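Local coordinates for protein coatomer subunit delta (PDB 5FJZ) that probably serves in Golgi-to-ER vesicle transport as a coatomer subunit, and through its mu-homology domain binds a tryptophan-based peptide of Dsl1, at residues Thr73-Ser81 and Lys86-Ser94. Sequence-based numbering, arbitrary orientation.
Sequences THPNIDKQS and KLISLRDKS
Arg91 lays its side chain across the turn formed by His74 to Ile77, and its NE donates to Pro75 O at 2.9 Å. That carbonyl lies at the edge of the guanidinium, within 10° of its plane, and points almost straight at the donor. CG sits between the backbone N and carbonyl carbon (chi1 88°), and a bend at chi3 then brings the flat group over Asp78 CA. Arg91 NH2 donates to a water, 3.1 Å away, which in turn bonds Thr73 OG1 and Ile77 O; NH2 also forms a salt bridge with Asp215 of the second subunit. With an alanine in place of Arg91, Pro75 O would probably lose its NE donor and that Asp215 its cationic mate. Two nearly straight backbone bonds flank the single beta bridge of Ile77 with Leu90: Arg91 N to Asn76 O (2.8 Å, 174°) and Asp78 N to Ser89 O (2.9 Å). The bridge ties the type I turn to the chain following edge strand 87-88, in the Dsl1-interacting region of the mu-homology domain; the bound peptide stacks an aromatic ring on His74 and packs on Leu90. Ile77 CD1 meets Ile88 CG2 at 4.0 Å, the two side chains crossing obliquely, and also touches Leu90 CD2. Asp78 N-caps helix 79-85: its OD1 accepts weakly from Gln80 N and Ser81 N, and Ser81 OG donates to Asp78 OD2 from above the carboxylate plane (2.7 Å). Ser89 OG packs against Asp78 CB, 3.6 Å away, and Ser81 CB.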
ATOM      1  N   THR A  73       1.912 -23.914  -4.670  1.00 18.93           N
ATOM      2  CA  THR A  73       2.609 -24.364  -3.478  1.00 22.77           C
ATOM      3  C   THR A  73       3.758 -23.384  -3.164  1.00 19.55           C
ATOM      4  O   THR A  73       4.315 -22.670  -4.003  1.00 20.95           O
ATOM      5  CB  THR A  73       3.256 -25.776  -3.612  1.00 22.73           C
ATOM      6  OG1 THR A  73       3.996 -25.792  -4.827  1.00 21.78           O
ATOM      7  CG2 THR A  73       2.207 -26.887  -3.578  1.00 22.66           C
ATOM      8  N   HIS A  74       3.993 -23.270  -1.896  1.00 20.63           N
ATOM      9  CA  HIS A  74       5.106 -22.432  -1.426  1.00 22.72           C
ATOM     10  C   HIS A  74       6.395 -22.913  -2.079  1.00 20.65           C
ATOM     11  O   HIS A  74       6.556 -24.143  -2.294  1.00 23.32           O
ATOM     12  CB  HIS A  74       5.145 -22.528   0.091  1.00 22.47           C
ATOM     13  CG  HIS A  74       6.202 -21.691   0.704  1.00 25.70           C
ATOM     14  ND1 HIS A  74       7.526 -22.056   0.692  1.00 25.60           N
ATOM     15  CD2 HIS A  74       6.137 -20.485   1.295  1.00 27.38           C
ATOM     16  CE1 HIS A  74       8.232 -21.131   1.321  1.00 27.48           C
ATOM     17  NE2 HIS A  74       7.419 -20.163   1.679  1.00 30.95           N
ATOM     18  N   PRO A  75       7.333 -21.986  -2.415  1.00 22.04           N
ATOM     19  CA  PRO A  75       8.628 -22.432  -2.985  1.00 23.78           C
ATOM     20  C   PRO A  75       9.323 -23.616  -2.311  1.00 19.94           C
ATOM     21  O   PRO A  75       9.879 -24.482  -3.026  1.00 21.93           O
ATOM     22  CB  PRO A  75       9.490 -21.195  -2.940  1.00 23.81           C
ATOM     23  CG  PRO A  75       8.539 -20.090  -3.000  1.00 26.37           C
ATOM     24  CD  PRO A  75       7.246 -20.529  -2.369  1.00 23.27           C
ATOM     25  N   ASN A  76       9.213 -23.758  -1.004  1.00 22.21           N
ATOM     26  CA  ASN A  76       9.802 -24.879  -0.257  1.00 28.23           C
ATOM     27  C   ASN A  76       8.995 -26.159  -0.214  1.00 27.11           C
ATOM     28  O   ASN A  76       9.441 -27.147   0.356  1.00 27.14           O
ATOM     29  CB  ASN A  76      10.098 -24.523   1.208  1.00 28.15           C
ATOM     30  CG  ASN A  76      11.035 -23.329   1.353  1.00 33.15           C
ATOM     31  OD1 ASN A  76      10.914 -22.514   2.279  1.00 34.57           O
ATOM     32  ND2 ASN A  76      11.957 -23.216   0.447  1.00 34.24           N
ATOM     33  N   ILE A  77       7.818 -26.157  -0.805  1.00 27.59           N
ATOM     34  CA  ILE A  77       6.911 -27.296  -0.775  1.00 24.41           C
ATOM     35  C   ILE A  77       7.117 -27.953  -2.148  1.00 20.68           C
ATOM     36  O   ILE A  77       7.273 -27.299  -3.169  1.00 22.72           O
ATOM     37  CB  ILE A  77       5.425 -26.849  -0.566  1.00 23.60           C
ATOM     38  CG1 ILE A  77       5.252 -26.281   0.826  1.00 24.37           C
ATOM     39  CG2 ILE A  77       4.442 -27.983  -0.809  1.00 27.76           C
ATOM     40  CD1 ILE A  77       5.493 -27.231   1.978  1.00 23.04           C
ATOM     41  N   ASP A  78       7.047 -29.269  -2.145  1.00 27.20           N
ATOM     42  CA  ASP A  78       7.214 -30.113  -3.342  1.00 29.13           C
ATOM     43  C   ASP A  78       5.915 -30.171  -4.217  1.00 28.10           C
ATOM     44  O   ASP A  78       4.916 -30.808  -3.829  1.00 27.43           O
ATOM     45  CB  ASP A  78       7.561 -31.514  -2.845  1.00 31.91           C
ATOM     46  CG  ASP A  78       7.764 -32.537  -3.986  1.00 37.11           C
ATOM     47  OD1 ASP A  78       7.632 -32.195  -5.170  1.00 33.66           O
ATOM     48  OD2 ASP A  78       7.979 -33.715  -3.629  1.00 39.44           O
ATOM     49  N   LYS A  79       5.934 -29.419  -5.309  1.00 28.37           N
ATOM     50  CA  LYS A  79       4.770 -29.288  -6.195  1.00 31.53           C
ATOM     51  C   LYS A  79       4.352 -30.631  -6.770  1.00 34.31           C
ATOM     52  O   LYS A  79       3.157 -30.950  -6.823  1.00 26.48           O
ATOM     53  CB  LYS A  79       5.076 -28.283  -7.303  1.00 28.85           C
ATOM     54  CG  LYS A  79       3.943 -27.985  -8.281  1.00 32.66           C
ATOM     55  CD  LYS A  79       2.580 -27.908  -7.557  1.00 39.58           C
ATOM     56  CE  LYS A  79       1.991 -26.513  -7.495  1.00 42.90           C
ATOM     57  NZ  LYS A  79       1.485 -26.114  -8.834  1.00 43.13           N
ATOM     58  N   GLN A  80       5.338 -31.460  -7.138  1.00 41.14           N
ATOM     59  CA  GLN A  80       5.016 -32.768  -7.767  1.00 35.24           C
ATOM     60  C   GLN A  80       4.282 -33.683  -6.846  1.00 33.17           C
ATOM     61  O   GLN A  80       3.302 -34.311  -7.279  1.00 34.06           O
ATOM     62  CB  GLN A  80       6.284 -33.467  -8.275  1.00 39.26           C
ATOM     63  CG  GLN A  80       7.072 -32.658  -9.261  1.00 42.21           C
ATOM     64  CD  GLN A  80       6.264 -32.520 -10.523  1.00 49.52           C
ATOM     65  OE1 GLN A  80       5.214 -31.930 -10.449  1.00 54.24           O
ATOM     66  NE2 GLN A  80       6.700 -33.109 -11.668  1.00 49.08           N
ATOM     67  N   SER A  81       4.705 -33.780  -5.583  1.00 31.98           N
ATOM     68  CA  SER A  81       3.951 -34.558  -4.576  1.00 34.88           C
ATOM     69  C   SER A  81       2.522 -34.023  -4.291  1.00 30.48           C
ATOM     70  O   SER A  81       1.621 -34.802  -4.008  1.00 29.63           O
ATOM     71  CB  SER A  81       4.662 -34.606  -3.237  1.00 37.51           C
ATOM     72  OG  SER A  81       5.869 -35.302  -3.371  1.00 50.04           O
ATOM     73  N   LYS A  86      -1.693 -35.418  -3.509  1.00 27.37           N
ATOM     74  CA  LYS A  86      -2.415 -34.488  -2.607  1.00 26.47           C
ATOM     75  C   LYS A  86      -1.733 -34.356  -1.288  1.00 25.31           C
ATOM     76  O   LYS A  86      -2.391 -34.314  -0.247  1.00 24.38           O
ATOM     77  CB  LYS A  86      -3.882 -34.942  -2.478  1.00 29.50           C
ATOM     78  CG  LYS A  86      -4.549 -35.191  -3.823  1.00 33.72           C
ATOM     79  CD  LYS A  86      -6.058 -35.514  -3.722  1.00 43.27           C
ATOM     80  CE  LYS A  86      -6.585 -36.093  -5.062  1.00 44.99           C
ATOM     81  NZ  LYS A  86      -8.088 -36.166  -5.077  1.00 53.41           N
ATOM     82  N   LEU A  87      -0.419 -34.400  -1.357  1.00 24.68           N
ATOM     83  CA  LEU A  87       0.485 -34.449  -0.189  1.00 28.16           C
ATOM     84  C   LEU A  87       1.213 -33.136  -0.087  1.00 21.46           C
ATOM     85  O   LEU A  87       1.582 -32.570  -1.087  1.00 28.16           O
ATOM     86  CB  LEU A  87       1.469 -35.588  -0.391  1.00 31.08           C
ATOM     87  CG  LEU A  87       2.156 -36.029   0.888  1.00 36.68           C
ATOM     88  CD1 LEU A  87       1.152 -36.680   1.853  1.00 37.27           C
ATOM     89  CD2 LEU A  87       3.265 -36.994   0.465  1.00 38.37           C
ATOM     90  N   ILE A  88       1.204 -32.558   1.104  1.00 27.14           N
ATOM     91  CA  ILE A  88       2.002 -31.368   1.374  1.00 25.74           C
ATOM     92  C   ILE A  88       3.251 -31.884   2.100  1.00 23.34           C
ATOM     93  O   ILE A  88       3.125 -32.378   3.211  1.00 29.14           O
ATOM     94  CB  ILE A  88       1.229 -30.378   2.271  1.00 23.45           C
ATOM     95  CG1 ILE A  88      -0.022 -29.819   1.562  1.00 24.18           C
ATOM     96  CG2 ILE A  88       2.085 -29.219   2.715  1.00 25.16           C
ATOM     97  CD1 ILE A  88       0.243 -29.116   0.246  1.00 27.98           C
ATOM     98  N   SER A  89       4.399 -31.622   1.497  1.00 23.54           N
ATOM     99  CA  SER A  89       5.703 -32.169   1.921  1.00 27.52           C
ATOM    100  C   SER A  89       6.764 -31.197   1.460  1.00 25.12           C
ATOM    101  O   SER A  89       6.578 -30.501   0.453  1.00 25.17           O
ATOM    102  CB  SER A  89       5.937 -33.541   1.286  1.00 28.15           C
ATOM    103  OG  SER A  89       6.200 -33.418  -0.123  1.00 27.86           O
ATOM    104  N   LEU A  90       7.907 -31.158   2.155  1.00 28.87           N
ATOM    105  CA  LEU A  90       9.024 -30.271   1.750  1.00 28.15           C
ATOM    106  C   LEU A  90       9.739 -30.721   0.482  1.00 27.85           C
ATOM    107  O   LEU A  90       9.872 -31.904   0.237  1.00 28.79           O
ATOM    108  CB  LEU A  90      10.011 -30.122   2.914  1.00 29.11           C
ATOM    109  CG  LEU A  90       9.406 -29.363   4.092  1.00 30.74           C
ATOM    110  CD1 LEU A  90      10.284 -29.502   5.307  1.00 36.24           C
ATOM    111  CD2 LEU A  90       9.229 -27.893   3.761  1.00 35.08           C
ATOM    112  N   ARG A  91      10.161 -29.755  -0.335  1.00 32.67           N
ATOM    113  CA  ARG A  91      10.905 -30.030  -1.588  1.00 33.19           C
ATOM    114  C   ARG A  91      12.323 -30.569  -1.208  1.00 36.49           C
ATOM    115  O   ARG A  91      12.806 -31.509  -1.824  1.00 30.11           O
ATOM    116  CB  ARG A  91      10.728 -28.892  -2.708  1.00 38.84           C
ATOM    117  CG  ARG A  91      11.630 -27.674  -2.770  1.00 43.20           C
ATOM    118  CD  ARG A  91      11.741 -27.031  -4.189  1.00 43.99           C
ATOM    119  NE  ARG A  91      10.422 -26.748  -4.767  1.00 46.31           N
ATOM    120  CZ  ARG A  91       9.854 -27.291  -5.863  1.00 47.76           C
ATOM    121  NH1 ARG A  91      10.497 -28.174  -6.620  1.00 43.52           N
ATOM    122  NH2 ARG A  91       8.585 -26.951  -6.219  1.00 46.74           N
ATOM    123  N   ASP A  92      12.903 -30.121  -0.090  1.00 33.93           N
ATOM    124  CA  ASP A  92      14.166 -30.715   0.467  1.00 36.14           C
ATOM    125  C   ASP A  92      13.846 -31.734   1.520  1.00 28.65           C
ATOM    126  O   ASP A  92      13.455 -31.389   2.633  1.00 28.06           O
ATOM    127  CB  ASP A  92      15.026 -29.599   1.076  1.00 36.59           C
ATOM    128  CG  ASP A  92      16.401 -30.080   1.556  1.00 37.88           C
ATOM    129  OD1 ASP A  92      16.608 -31.267   1.927  1.00 37.81           O
ATOM    130  OD2 ASP A  92      17.279 -29.194   1.615  1.00 38.56           O
ATOM    131  N   LYS A  93      14.001 -33.023   1.201  1.00 32.02           N
ATOM    132  CA  LYS A  93      13.469 -34.099   2.093  1.00 37.49           C
ATOM    133  C   LYS A  93      14.305 -34.243   3.386  1.00 32.53           C
ATOM    134  O   LYS A  93      13.896 -34.878   4.328  1.00 35.16           O
ATOM    135  CB  LYS A  93      13.408 -35.431   1.336  1.00 42.48           C
ATOM    136  CG  LYS A  93      12.658 -35.391  -0.007  1.00 49.69           C
ATOM    137  CD  LYS A  93      11.198 -34.940   0.098  1.00 55.75           C
ATOM    138  CE  LYS A  93      10.322 -35.934   0.876  1.00 61.19           C
ATOM    139  NZ  LYS A  93       8.897 -36.030   0.415  1.00 57.00           N
ATOM    140  N   SER A  94      15.487 -33.633   3.441  1.00 31.83           N
ATOM    141  CA  SER A  94      16.216 -33.674   4.685  1.00 34.30           C
ATOM    142  C   SER A  94      15.759 -32.596   5.687  1.00 32.59           C
ATOM    143  O   SER A  94      16.238 -32.596   6.782  1.00 32.62           O
ATOM    144  CB  SER A  94      17.719 -33.472   4.451  1.00 38.66           C
ATOM    145  OG  SER A  94      18.033 -32.114   4.264  1.00 38.76           O
TER
HETATM  146  O   HOH W   1       6.574 -25.217  -4.704  1.00 27.10           O